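Local atomic coordinates of Tb427.07.360- putative uncharacterized metacyclic invariant surface protein from Trypanosoma brucei (Trypanosoma brucei, PDB entry 5VTL), a protein that is of unknown function but is probably an invariant surface protein of the metacyclic trypanosome, with an extended, almost entirely helical architecture. Residues L27-A32 and L87-E91; A48-E53 and A65-R70; S58-V62 and A205-A209. One frame throughout, in Å; residues are numbered along the deposited sequence.

Contact 1. Residues L27-A32 and L87-E91; sequences LKALAA and LSDVE
Ala-31 meets Leu-87 and Val-90 at the middle of this contact. Its CB lies 3.8 Å from Leu-87 CD1 and 3.9 Å from Val-90 CG2, so one methyl packs against a branch from each of two successive turns. Leu-87 CD1 also reaches the backbone of the facing helix, 3.7 Å from Ala-32 N. That nitrogen is already bonded to Lys-28 O, so the approach is van der Waals only. Leu-87 has CG anti to the backbone N (chi1 178°), and this carries its two methyls across to Ala-31 and Ala-32.

The other methyl of Val-90, CG1, rests on Lys-28, 4.0 Å from Lys-28 CA. The segments belong to helices 4-58 and 63-102, the two arms of a long antiparallel hairpin. Their local axes are 9.6 Å apart at an angle of 170°.

At the exposed margin the Lys-28 chain bends at chi3 (60°) and passes over toward Glu-91. A water links the two helices there: it accepts from Lys-28 NZ at 2.7 Å and donates to Glu-91 O at 2.6 Å. The Glu-91 carboxylate does not bind the ammonium directly; OE2 stays 5.4 Å from Lys-28 NZ.

Helix 157-209 packs beside the pair. Its Leu-177 touches both Leu-27 and Val-90, and its Arg-183 forms a salt bridge with Asp-89.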
ATOM      1  N   LEU A  27      -1.940  -2.604   4.533  1.00  7.92           N
ATOM      2  CA  LEU A  27      -1.234  -2.667   3.259  1.00  7.91           C
ATOM      3  C   LEU A  27      -0.615  -4.028   3.035  1.00 11.93           C
ATOM      4  O   LEU A  27      -0.657  -4.566   1.930  1.00  9.49           O
ATOM      5  CB  LEU A  27      -0.152  -1.601   3.209  1.00  6.67           C
ATOM      6  CG  LEU A  27      -0.630  -0.156   3.150  1.00  6.78           C
ATOM      7  CD1 LEU A  27       0.541   0.815   3.003  1.00  8.84           C
ATOM      8  CD2 LEU A  27      -1.608   0.056   2.001  1.00 12.38           C
ATOM      9  N   LYS A  28      -0.030  -4.583   4.087  1.00  6.65           N
ATOM     10  CA  LYS A  28       0.564  -5.919   4.001  1.00 10.43           C
ATOM     11  C   LYS A  28      -0.504  -6.943   3.619  1.00  9.73           C
ATOM     12  O   LYS A  28      -0.277  -7.834   2.783  1.00 13.04           O
ATOM     13  CB  LYS A  28       1.198  -6.308   5.330  1.00 10.37           C
ATOM     14  CG  LYS A  28       2.479  -5.564   5.685  1.00 17.39           C
ATOM     15  CD  LYS A  28       3.077  -6.116   6.985  1.00 25.32           C
ATOM     16  CE  LYS A  28       3.410  -7.592   6.852  1.00 28.19           C
ATOM     17  NZ  LYS A  28       4.520  -8.014   7.758  1.00 34.25           N
ATOM     18  N   ALA A  29      -1.678  -6.822   4.222  1.00  8.88           N
ATOM     19  CA  ALA A  29      -2.767  -7.744   3.920  1.00  6.31           C
ATOM     20  C   ALA A  29      -3.266  -7.589   2.483  1.00  7.62           C
ATOM     21  O   ALA A  29      -3.589  -8.591   1.856  1.00 10.15           O
ATOM     22  CB  ALA A  29      -3.903  -7.568   4.889  1.00  7.74           C
ATOM     23  N   LEU A  30      -3.352  -6.352   1.984  1.00  9.75           N
ATOM     24  CA  LEU A  30      -3.758  -6.092   0.603  1.00  7.80           C
ATOM     25  C   LEU A  30      -2.787  -6.796  -0.327  1.00  8.17           C
ATOM     26  O   LEU A  30      -3.190  -7.501  -1.234  1.00 10.54           O
ATOM     27  CB  LEU A  30      -3.743  -4.587   0.285  1.00 14.00           C
ATOM     28  CG  LEU A  30      -4.940  -3.747   0.727  1.00 25.11           C
ATOM     29  CD1 LEU A  30      -4.694  -2.254   0.493  1.00 28.12           C
ATOM     30  CD2 LEU A  30      -6.187  -4.186  -0.009  1.00 18.62           C
ATOM     31  N   ALA A  31      -1.497  -6.604  -0.090  1.00  7.12           N
ATOM     32  CA  ALA A  31      -0.484  -7.196  -0.957  1.00  6.13           C
ATOM     33  C   ALA A  31      -0.505  -8.710  -0.913  1.00 10.76           C
ATOM     34  O   ALA A  31      -0.345  -9.348  -1.937  1.00 10.18           O
ATOM     35  CB  ALA A  31       0.895  -6.673  -0.600  1.00  8.93           C
ATOM     36  N   ALA A  32      -0.676  -9.295   0.273  1.00 12.60           N
ATOM     37  CA  ALA A  32      -0.782 -10.750   0.390  1.00  9.16           C
ATOM     38  C   ALA A  32      -1.984 -11.293  -0.373  1.00  8.19           C
ATOM     39  O   ALA A  32      -1.888 -12.344  -1.034  1.00  9.12           O
ATOM     40  CB  ALA A  32      -0.873 -11.166   1.851  1.00 12.50           C
ATOM     41  N   LEU A  87       5.366  -8.366  -2.874  1.00  9.17           N
ATOM     42  CA  LEU A  87       4.995  -8.657  -1.492  1.00  9.06           C
ATOM     43  C   LEU A  87       6.232  -8.628  -0.602  1.00 14.47           C
ATOM     44  O   LEU A  87       6.190  -8.090   0.501  1.00 12.47           O
ATOM     45  CB  LEU A  87       4.309 -10.014  -1.389  1.00  9.11           C
ATOM     46  CG  LEU A  87       3.879 -10.517  -0.013  1.00 13.11           C
ATOM     47  CD1 LEU A  87       2.997  -9.511   0.729  1.00 10.06           C
ATOM     48  CD2 LEU A  87       3.161 -11.847  -0.172  1.00 11.42           C
ATOM     49  N   SER A  88       7.340  -9.178  -1.087  1.00 14.90           N
ATOM     50  CA  SER A  88       8.565  -9.178  -0.289  1.00 14.42           C
ATOM     51  C   SER A  88       9.077  -7.755  -0.072  1.00 18.56           C
ATOM     52  O   SER A  88       9.552  -7.433   1.019  1.00 16.39           O
ATOM     53  CB  SER A  88       9.645 -10.069  -0.900  1.00 19.04           C
ATOM     54  OG  SER A  88      10.027  -9.586  -2.161  1.00 28.23           O
ATOM     55  N   ASP A  89       8.991  -6.904  -1.096  1.00 12.10           N
ATOM     56  CA  ASP A  89       9.268  -5.479  -0.912  1.00 12.19           C
ATOM     57  C   ASP A  89       8.351  -4.826   0.139  1.00 11.86           C
ATOM     58  O   ASP A  89       8.824  -4.093   1.014  1.00 13.27           O
ATOM     59  CB  ASP A  89       9.134  -4.720  -2.230  1.00 10.44           C
ATOM     60  CG  ASP A  89      10.189  -5.130  -3.258  1.00 18.49           C
ATOM     61  OD1 ASP A  89      11.148  -5.850  -2.885  1.00 15.16           O
ATOM     62  OD2 ASP A  89      10.052  -4.713  -4.432  1.00 15.08           O
ATOM     63  N   VAL A  90       7.051  -5.077   0.044  1.00  8.31           N
ATOM     64  CA  VAL A  90       6.076  -4.537   0.997  1.00 11.74           C
ATOM     65  C   VAL A  90       6.471  -4.912   2.424  1.00 13.79           C
ATOM     66  O   VAL A  90       6.397  -4.101   3.362  1.00 11.54           O
ATOM     67  CB  VAL A  90       4.650  -5.067   0.684  1.00 10.90           C
ATOM     68  CG1 VAL A  90       3.670  -4.777   1.810  1.00 11.45           C
ATOM     69  CG2 VAL A  90       4.123  -4.457  -0.623  1.00 10.42           C
ATOM     70  N   GLU A  91       6.891  -6.153   2.588  1.00 14.38           N
ATOM     71  CA  GLU A  91       7.165  -6.668   3.912  1.00 11.21           C
ATOM     72  C   GLU A  91       8.362  -5.938   4.525  1.00 13.89           C
ATOM     73  O   GLU A  91       8.406  -5.668   5.724  1.00 14.20           O
ATOM     74  CB  GLU A  91       7.423  -8.164   3.813  1.00 16.71           C
ATOM     75  CG  GLU A  91       6.131  -8.979   3.807  1.00 24.44           C
ATOM     76  CD  GLU A  91       6.341 -10.426   3.415  1.00 40.81           C
ATOM     77  OE1 GLU A  91       7.481 -10.767   3.031  1.00 43.27           O
ATOM     78  OE2 GLU A  91       5.363 -11.218   3.483  1.00 34.48           O
TER
HETATM   79  O   HOH W   1       6.706  -6.509   7.567  1.00 24.36           O

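Contact 2. Residues A48-E53 and A65-R70; sequences AVRRAE and AVGRAR
Val-49, Ala-52, Val-66 and Ala-69 form the apolar seam between two arms of an antiparallel helical hairpin, close to its turn. Helices 4-58 and 63-102 run at 169° here, with local axes 8.8 Å apart. Small residues permit this spacing: Ala-52 and Ala-69 face each other, their CB atoms 4.3 Å apart.

The two valines play matching parts. Each has CG1 anti to its backbone N, which leaves CG2 beside that N and directed at the other helix. Val-49 CG2 lies 3.5 Å from Ala-69 O and also packs on Ala-69 CB. Val-66 CG2 lies 3.5 Å from Ala-52 O and packs on Ala-52 CB at 4.0 Å. Helix 157-209 adds to the apolar packing, with Ala-198 on Ala-48 and Ala-205 on Ala-65.

Glu-206 of helix 157-209 forms a salt bridge with Arg-51. The charged pair across the contact is Glu-53 and Arg-70. Their extended chains cross at about a right angle, and the carboxylate and guanidinium planes are 74° apart. Val-66 CG1, one turn before Arg-70 on its helix, sits under the centre of one guanidinium face, 3.4 Å from its plane, and probably helps to steady the group. Arg-70 NH2 donates to Glu-53 OE1 at 2.8 Å and 160°, on the anti side, somewhat out of the carboxylate plane, while OE1 lies nearly in the guanidinium plane.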
ATOM      1  N   ALA A  48      -6.513 -23.973 -18.338  1.00  6.75           N
ATOM      2  CA  ALA A  48      -6.896 -23.583 -19.684  1.00  7.21           C
ATOM      3  C   ALA A  48      -5.980 -24.308 -20.655  1.00  9.67           C
ATOM      4  O   ALA A  48      -6.443 -24.833 -21.670  1.00  8.45           O
ATOM      5  CB  ALA A  48      -6.801 -22.052 -19.835  1.00  7.95           C
ATOM      6  N   VAL A  49      -4.685 -24.373 -20.329  1.00  9.08           N
ATOM      7  CA  VAL A  49      -3.729 -25.083 -21.174  1.00  9.21           C
ATOM      8  C   VAL A  49      -4.134 -26.562 -21.257  1.00 14.98           C
ATOM      9  O   VAL A  49      -4.169 -27.140 -22.335  1.00  8.66           O
ATOM     10  CB  VAL A  49      -2.249 -24.921 -20.678  1.00 10.08           C
ATOM     11  CG1 VAL A  49      -1.318 -25.910 -21.336  1.00  7.92           C
ATOM     12  CG2 VAL A  49      -1.723 -23.490 -20.944  1.00  8.89           C
ATOM     13  N   ARG A  50      -4.453 -27.173 -20.123  1.00  9.04           N
ATOM     14  CA  ARG A  50      -4.902 -28.568 -20.136  1.00  9.25           C
ATOM     15  C   ARG A  50      -6.124 -28.744 -21.027  1.00  8.57           C
ATOM     16  O   ARG A  50      -6.184 -29.664 -21.843  1.00 13.55           O
ATOM     17  CB  ARG A  50      -5.217 -29.060 -18.723  1.00 16.31           C
ATOM     18  CG  ARG A  50      -5.670 -30.518 -18.682  1.00 19.07           C
ATOM     19  CD  ARG A  50      -6.209 -30.919 -17.334  1.00 16.93           C
ATOM     20  NE  ARG A  50      -7.272 -30.034 -16.877  1.00 18.41           N
ATOM     21  CZ  ARG A  50      -8.519 -30.045 -17.338  1.00 22.41           C
ATOM     22  NH1 ARG A  50      -8.868 -30.882 -18.299  1.00 27.94           N
ATOM     23  NH2 ARG A  50      -9.412 -29.195 -16.854  1.00 23.98           N
ATOM     24  N   ARG A  51      -7.102 -27.866 -20.878  1.00  8.75           N
ATOM     25  CA  ARG A  51      -8.309 -27.950 -21.684  1.00 11.53           C
ATOM     26  C   ARG A  51      -8.028 -27.849 -23.176  1.00 12.80           C
ATOM     27  O   ARG A  51      -8.560 -28.616 -23.980  1.00  8.10           O
ATOM     28  CB  ARG A  51      -9.277 -26.862 -21.251  1.00 11.00           C
ATOM     29  CG  ARG A  51      -9.891 -27.105 -19.878  1.00 10.81           C
ATOM     30  CD  ARG A  51     -10.662 -25.897 -19.435  1.00 11.87           C
ATOM     31  NE  ARG A  51     -11.741 -25.556 -20.363  1.00 13.30           N
ATOM     32  CZ  ARG A  51     -12.456 -24.432 -20.300  1.00 15.30           C
ATOM     33  NH1 ARG A  51     -13.439 -24.207 -21.164  1.00 18.46           N
ATOM     34  NH2 ARG A  51     -12.188 -23.523 -19.371  1.00 17.10           N
ATOM     35  N   ALA A  52      -7.184 -26.898 -23.545  1.00  9.05           N
ATOM     36  CA  ALA A  52      -6.836 -26.687 -24.943  1.00 10.13           C
ATOM     37  C   ALA A  52      -6.077 -27.878 -25.500  1.00  9.34           C
ATOM     38  O   ALA A  52      -6.323 -28.309 -26.626  1.00  8.59           O
ATOM     39  CB  ALA A  52      -6.022 -25.409 -25.080  1.00 12.64           C
ATOM     40  N   GLU A  53      -5.146 -28.418 -24.721  1.00 10.52           N
ATOM     41  CA  GLU A  53      -4.393 -29.595 -25.144  1.00 15.86           C
ATOM     42  C   GLU A  53      -5.331 -30.767 -25.455  1.00 18.68           C
ATOM     43  O   GLU A  53      -5.142 -31.489 -26.437  1.00 17.57           O
ATOM     44  CB  GLU A  53      -3.399 -30.023 -24.061  1.00  9.40           C
ATOM     45  CG  GLU A  53      -2.218 -29.092 -23.897  1.00 14.54           C
ATOM     46  CD  GLU A  53      -1.312 -29.468 -22.739  1.00 15.67           C
ATOM     47  OE1 GLU A  53      -0.143 -29.023 -22.755  1.00 15.80           O
ATOM     48  OE2 GLU A  53      -1.756 -30.214 -21.838  1.00 15.91           O
ATOM     49  N   ALA A  65      -4.809 -22.281 -30.676  1.00 10.40           N
ATOM     50  CA  ALA A  65      -5.431 -22.009 -29.380  1.00  8.79           C
ATOM     51  C   ALA A  65      -4.599 -22.530 -28.230  1.00  8.06           C
ATOM     52  O   ALA A  65      -4.509 -21.880 -27.169  1.00  7.45           O
ATOM     53  CB  ALA A  65      -6.821 -22.617 -29.332  1.00 14.79           C
ATOM     54  N   VAL A  66      -3.991 -23.697 -28.425  1.00  6.77           N
ATOM     55  CA  VAL A  66      -3.045 -24.232 -27.460  1.00  6.60           C
ATOM     56  C   VAL A  66      -1.892 -23.234 -27.298  1.00 10.75           C
ATOM     57  O   VAL A  66      -1.449 -22.944 -26.193  1.00  7.78           O
ATOM     58  CB  VAL A  66      -2.458 -25.599 -27.891  1.00 10.02           C
ATOM     59  CG1 VAL A  66      -1.354 -26.021 -26.956  1.00 13.28           C
ATOM     60  CG2 VAL A  66      -3.533 -26.664 -27.960  1.00 13.96           C
ATOM     61  N   GLY A  67      -1.400 -22.711 -28.405  1.00  6.67           N
ATOM     62  CA  GLY A  67      -0.325 -21.729 -28.354  1.00  7.66           C
ATOM     63  C   GLY A  67      -0.678 -20.465 -27.583  1.00  9.99           C
ATOM     64  O   GLY A  67       0.114 -19.958 -26.788  1.00  9.24           O
ATOM     65  N   ARG A  68      -1.865 -19.939 -27.823  1.00  5.95           N
ATOM     66  CA  ARG A  68      -2.326 -18.751 -27.127  1.00  6.36           C
ATOM     67  C   ARG A  68      -2.453 -19.026 -25.617  1.00  4.91           C
ATOM     68  O   ARG A  68      -2.102 -18.177 -24.784  1.00  3.82           O
ATOM     69  CB  ARG A  68      -3.674 -18.319 -27.706  1.00 10.54           C
ATOM     70  CG  ARG A  68      -4.241 -17.068 -27.063  1.00 11.66           C
ATOM     71  CD  ARG A  68      -5.546 -16.628 -27.715  1.00 10.14           C
ATOM     72  NE  ARG A  68      -6.087 -15.424 -27.081  1.00 10.36           N
ATOM     73  CZ  ARG A  68      -7.350 -15.015 -27.164  1.00 13.09           C
ATOM     74  NH1 ARG A  68      -8.263 -15.727 -27.821  1.00 12.98           N
ATOM     75  NH2 ARG A  68      -7.719 -13.899 -26.549  1.00 14.01           N
ATOM     76  N   ALA A  69      -2.975 -20.206 -25.275  1.00  7.43           N
ATOM     77  CA  ALA A  69      -3.090 -20.611 -23.872  1.00  4.70           C
ATOM     78  C   ALA A  69      -1.708 -20.689 -23.187  1.00  6.45           C
ATOM     79  O   ALA A  69      -1.523 -20.226 -22.055  1.00  6.05           O
ATOM     80  CB  ALA A  69      -3.783 -21.946 -23.770  1.00  5.28           C
ATOM     81  N   ARG A  70      -0.749 -21.278 -23.877  1.00  8.29           N
ATOM     82  CA  ARG A  70       0.597 -21.416 -23.329  1.00  7.34           C
ATOM     83  C   ARG A  70       1.282 -20.085 -23.119  1.00  8.52           C
ATOM     84  O   ARG A  70       2.008 -19.899 -22.149  1.00  8.40           O
ATOM     85  CB  ARG A  70       1.443 -22.305 -24.237  1.00  9.67           C
ATOM     86  CG  ARG A  70       1.044 -23.773 -24.149  1.00 11.17           C
ATOM     87  CD  ARG A  70       1.915 -24.716 -24.977  1.00 11.61           C
ATOM     88  NE  ARG A  70       1.536 -26.101 -24.651  1.00 17.80           N
ATOM     89  CZ  ARG A  70       1.618 -27.136 -25.475  1.00 25.15           C
ATOM     90  NH1 ARG A  70       2.076 -26.985 -26.710  1.00 34.63           N
ATOM     91  NH2 ARG A  70       1.233 -28.332 -25.060  1.00 22.46           N
TER

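Contact 3. Residues S58-V62 and A205-A209; sequences STPKV and AERTA
The turn at 58-62 lies against the last turn of helix 157-209, with Thr-59 CA 5.4 Å from Ala-209 CA and Val-62 CA 5.2 Å from Ala-205 CA. Between these two points the turn passes through a short 3-10 segment at Pro-60 and Lys-61. A weak backbone bond from Val-62 N to Thr-59 O closes it. Val-62 then takes the N-cap position of helix 63-102. The segment therefore forms the bend of the helical hairpin, and the C-terminal helix packs beside it.

Val-62 is the main apolar link. Its CB lies 4.0 Å from Ala-205 CB. Its CG1, anti to the carbonyl carbon (chi1 -53°), packs against Ala-205 and Thr-208, one turn apart. It is 3.4 Å from Ala-205 O and 3.5 Å from Thr-208 CB. The side chains of Val-62 and Thr-208 lie alongside each other and point opposite ways, with Val-62 CG1 against CB and CG2 of Thr-208. Phe-56 of helix 4-58 also touches Val-62.

Thr-208 offers its methyl to the turn, and Lys-61 CB also rests near that CG2. Thr-208 OG1 bonds back to Glu-204 O in its own helix.

Thr-59 OG1 comes close to Ala-209, 3.3 Å from its CB. Ser-58 OG touches the same methyl at 3.5 Å. The two hydroxyls are hydrogen-bonded to each other, with 2.8 Å between Ser-58 OG and Thr-59 OG1. Ser-58 OG also bonds to Ala-55 O of helix 4-58.

The hydroxyls of Ser-58, Thr-59 and Thr-208 thus find partners within their own parts of the chain. What joins turn and helix directly is van der Waals contact, which depends on close fit more than on polar pairing.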
ATOM      1  N   SER A  58      -8.142 -34.075 -30.264  1.00 20.53           N
ATOM      2  CA  SER A  58      -9.238 -34.551 -31.102  1.00 22.49           C
ATOM      3  C   SER A  58      -9.277 -33.819 -32.425  1.00 23.89           C
ATOM      4  O   SER A  58      -9.899 -34.286 -33.370  1.00 23.11           O
ATOM      5  CB  SER A  58     -10.581 -34.398 -30.381  1.00 27.61           C
ATOM      6  OG  SER A  58     -11.101 -33.096 -30.540  1.00 37.97           O
ATOM      7  N   THR A  59      -8.570 -32.691 -32.504  1.00 22.31           N
ATOM      8  CA  THR A  59      -8.753 -31.725 -33.579  1.00 15.34           C
ATOM      9  C   THR A  59      -7.476 -30.933 -33.832  1.00 22.41           C
ATOM     10  O   THR A  59      -7.171 -30.007 -33.085  1.00 26.80           O
ATOM     11  CB  THR A  59      -9.825 -30.691 -33.133  1.00 26.73           C
ATOM     12  OG1 THR A  59     -11.020 -31.370 -32.712  1.00 43.07           O
ATOM     13  CG2 THR A  59     -10.138 -29.702 -34.237  1.00 32.47           C
ATOM     14  N   PRO A  60      -6.732 -31.250 -34.895  1.00 20.52           N
ATOM     15  CA  PRO A  60      -5.527 -30.431 -35.110  1.00 20.26           C
ATOM     16  C   PRO A  60      -5.816 -28.955 -35.415  1.00 13.36           C
ATOM     17  O   PRO A  60      -4.898 -28.127 -35.399  1.00 13.25           O
ATOM     18  CB  PRO A  60      -4.873 -31.102 -36.326  1.00 39.19           C
ATOM     19  CG  PRO A  60      -6.001 -31.767 -37.039  1.00 26.75           C
ATOM     20  CD  PRO A  60      -6.892 -32.273 -35.945  1.00 27.08           C
ATOM     21  N   LYS A  61      -7.073 -28.634 -35.690  1.00 15.54           N
ATOM     22  CA  LYS A  61      -7.465 -27.282 -36.070  1.00 18.51           C
ATOM     23  C   LYS A  61      -7.379 -26.271 -34.924  1.00 22.82           C
ATOM     24  O   LYS A  61      -7.527 -25.068 -35.140  1.00 20.74           O
ATOM     25  CB  LYS A  61      -8.887 -27.299 -36.623  1.00 20.89           C
ATOM     26  CG  LYS A  61      -9.056 -28.221 -37.823  1.00 40.07           C
ATOM     27  CD  LYS A  61     -10.478 -28.199 -38.383  1.00 39.57           C
ATOM     28  CE  LYS A  61     -10.576 -29.096 -39.620  1.00 54.86           C
ATOM     29  NZ  LYS A  61     -11.978 -29.389 -40.025  1.00 47.73           N
ATOM     30  N   VAL A  62      -7.155 -26.751 -33.703  1.00 18.32           N
ATOM     31  CA  VAL A  62      -7.051 -25.844 -32.558  1.00 13.29           C
ATOM     32  C   VAL A  62      -5.604 -25.653 -32.122  1.00 20.46           C
ATOM     33  O   VAL A  62      -5.344 -25.195 -30.997  1.00 13.40           O
ATOM     34  CB  VAL A  62      -7.898 -26.362 -31.364  1.00 13.72           C
ATOM     35  CG1 VAL A  62      -9.317 -26.615 -31.811  1.00 17.13           C
ATOM     36  CG2 VAL A  62      -7.320 -27.615 -30.807  1.00 18.95           C
ATOM     37  N   ALA A 205     -10.956 -23.402 -28.452  1.00 10.94           N
ATOM     38  CA  ALA A 205     -10.483 -24.732 -28.782  1.00 12.46           C
ATOM     39  C   ALA A 205     -11.593 -25.750 -28.614  1.00 11.45           C
ATOM     40  O   ALA A 205     -11.794 -26.627 -29.459  1.00 14.12           O
ATOM     41  CB  ALA A 205      -9.331 -25.116 -27.887  1.00  9.57           C
ATOM     42  N   GLU A 206     -12.291 -25.650 -27.493  1.00 10.77           N
ATOM     43  CA  GLU A 206     -13.342 -26.617 -27.194  1.00 12.45           C
ATOM     44  C   GLU A 206     -14.494 -26.502 -28.189  1.00 13.74           C
ATOM     45  O   GLU A 206     -15.023 -27.523 -28.640  1.00 17.79           O
ATOM     46  CB  GLU A 206     -13.816 -26.468 -25.741  1.00 11.59           C
ATOM     47  CG  GLU A 206     -12.875 -27.140 -24.748  1.00  8.22           C
ATOM     48  CD  GLU A 206     -13.222 -26.881 -23.284  1.00 13.14           C
ATOM     49  OE1 GLU A 206     -14.174 -26.118 -23.012  1.00 12.42           O
ATOM     50  OE2 GLU A 206     -12.520 -27.442 -22.417  1.00 14.47           O
ATOM     51  N   ARG A 207     -14.865 -25.275 -28.553  1.00 14.41           N
ATOM     52  CA  ARG A 207     -15.920 -25.053 -29.539  1.00 13.12           C
ATOM     53  C   ARG A 207     -15.529 -25.626 -30.886  1.00 17.48           C
ATOM     54  O   ARG A 207     -16.329 -26.264 -31.560  1.00 18.91           O
ATOM     55  CB  ARG A 207     -16.205 -23.569 -29.730  1.00 17.58           C
ATOM     56  CG  ARG A 207     -16.986 -22.927 -28.624  1.00 40.42           C
ATOM     57  CD  ARG A 207     -17.408 -21.525 -29.033  1.00 33.03           C
ATOM     58  NE  ARG A 207     -16.262 -20.635 -29.280  1.00 30.29           N
ATOM     59  CZ  ARG A 207     -15.874 -19.643 -28.470  1.00 38.82           C
ATOM     60  NH1 ARG A 207     -16.530 -19.377 -27.340  1.00 45.07           N
ATOM     61  NH2 ARG A 207     -14.824 -18.891 -28.791  1.00 26.76           N
ATOM     62  N   THR A 208     -14.284 -25.389 -31.282  1.00 17.99           N
ATOM     63  CA  THR A 208     -13.801 -25.881 -32.559  1.00 18.15           C
ATOM     64  C   THR A 208     -13.752 -27.404 -32.572  1.00 15.98           C
ATOM     65  O   THR A 208     -14.149 -28.022 -33.549  1.00 23.52           O
ATOM     66  CB  THR A 208     -12.413 -25.301 -32.893  1.00 20.55           C
ATOM     67  OG1 THR A 208     -12.508 -23.880 -32.979  1.00 20.33           O
ATOM     68  CG2 THR A 208     -11.908 -25.845 -34.241  1.00 25.76           C
ATOM     69  N   ALA A 209     -13.277 -28.012 -31.491  1.00 20.72           N
ATOM     70  CA  ALA A 209     -13.208 -29.469 -31.416  1.00 20.72           C
ATOM     71  C   ALA A 209     -14.598 -30.113 -31.439  1.00 24.48           C
ATOM     72  O   ALA A 209     -14.788 -31.180 -32.026  1.00 30.05           O
ATOM     73  CB  ALA A 209     -12.462 -29.898 -30.186  1.00 12.03           C
TER

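In the fold
The three contacts are spread along one elongated helical bundle. Contacts 1 and 2 both join helix 4-58 to helix 63-102, and their centres are about 32 Å apart. Contact 2 falls between the two segments of contact 1 in sequence, nearer the hairpin turn. Contact 3 brings the end of helix 157-209, which runs beside both other contacts, against the turn, its centre about 41 Å from that of contact 1. In sequence, 58-62 lies between the segments of each other contact, while 205-209 follows both. Contacts 2 and 3 touch through alanine packing and a salt bridge, with centres about 11 Å apart. All three thus belong to one three-helix arrangement, consistent with this protein's extended architecture.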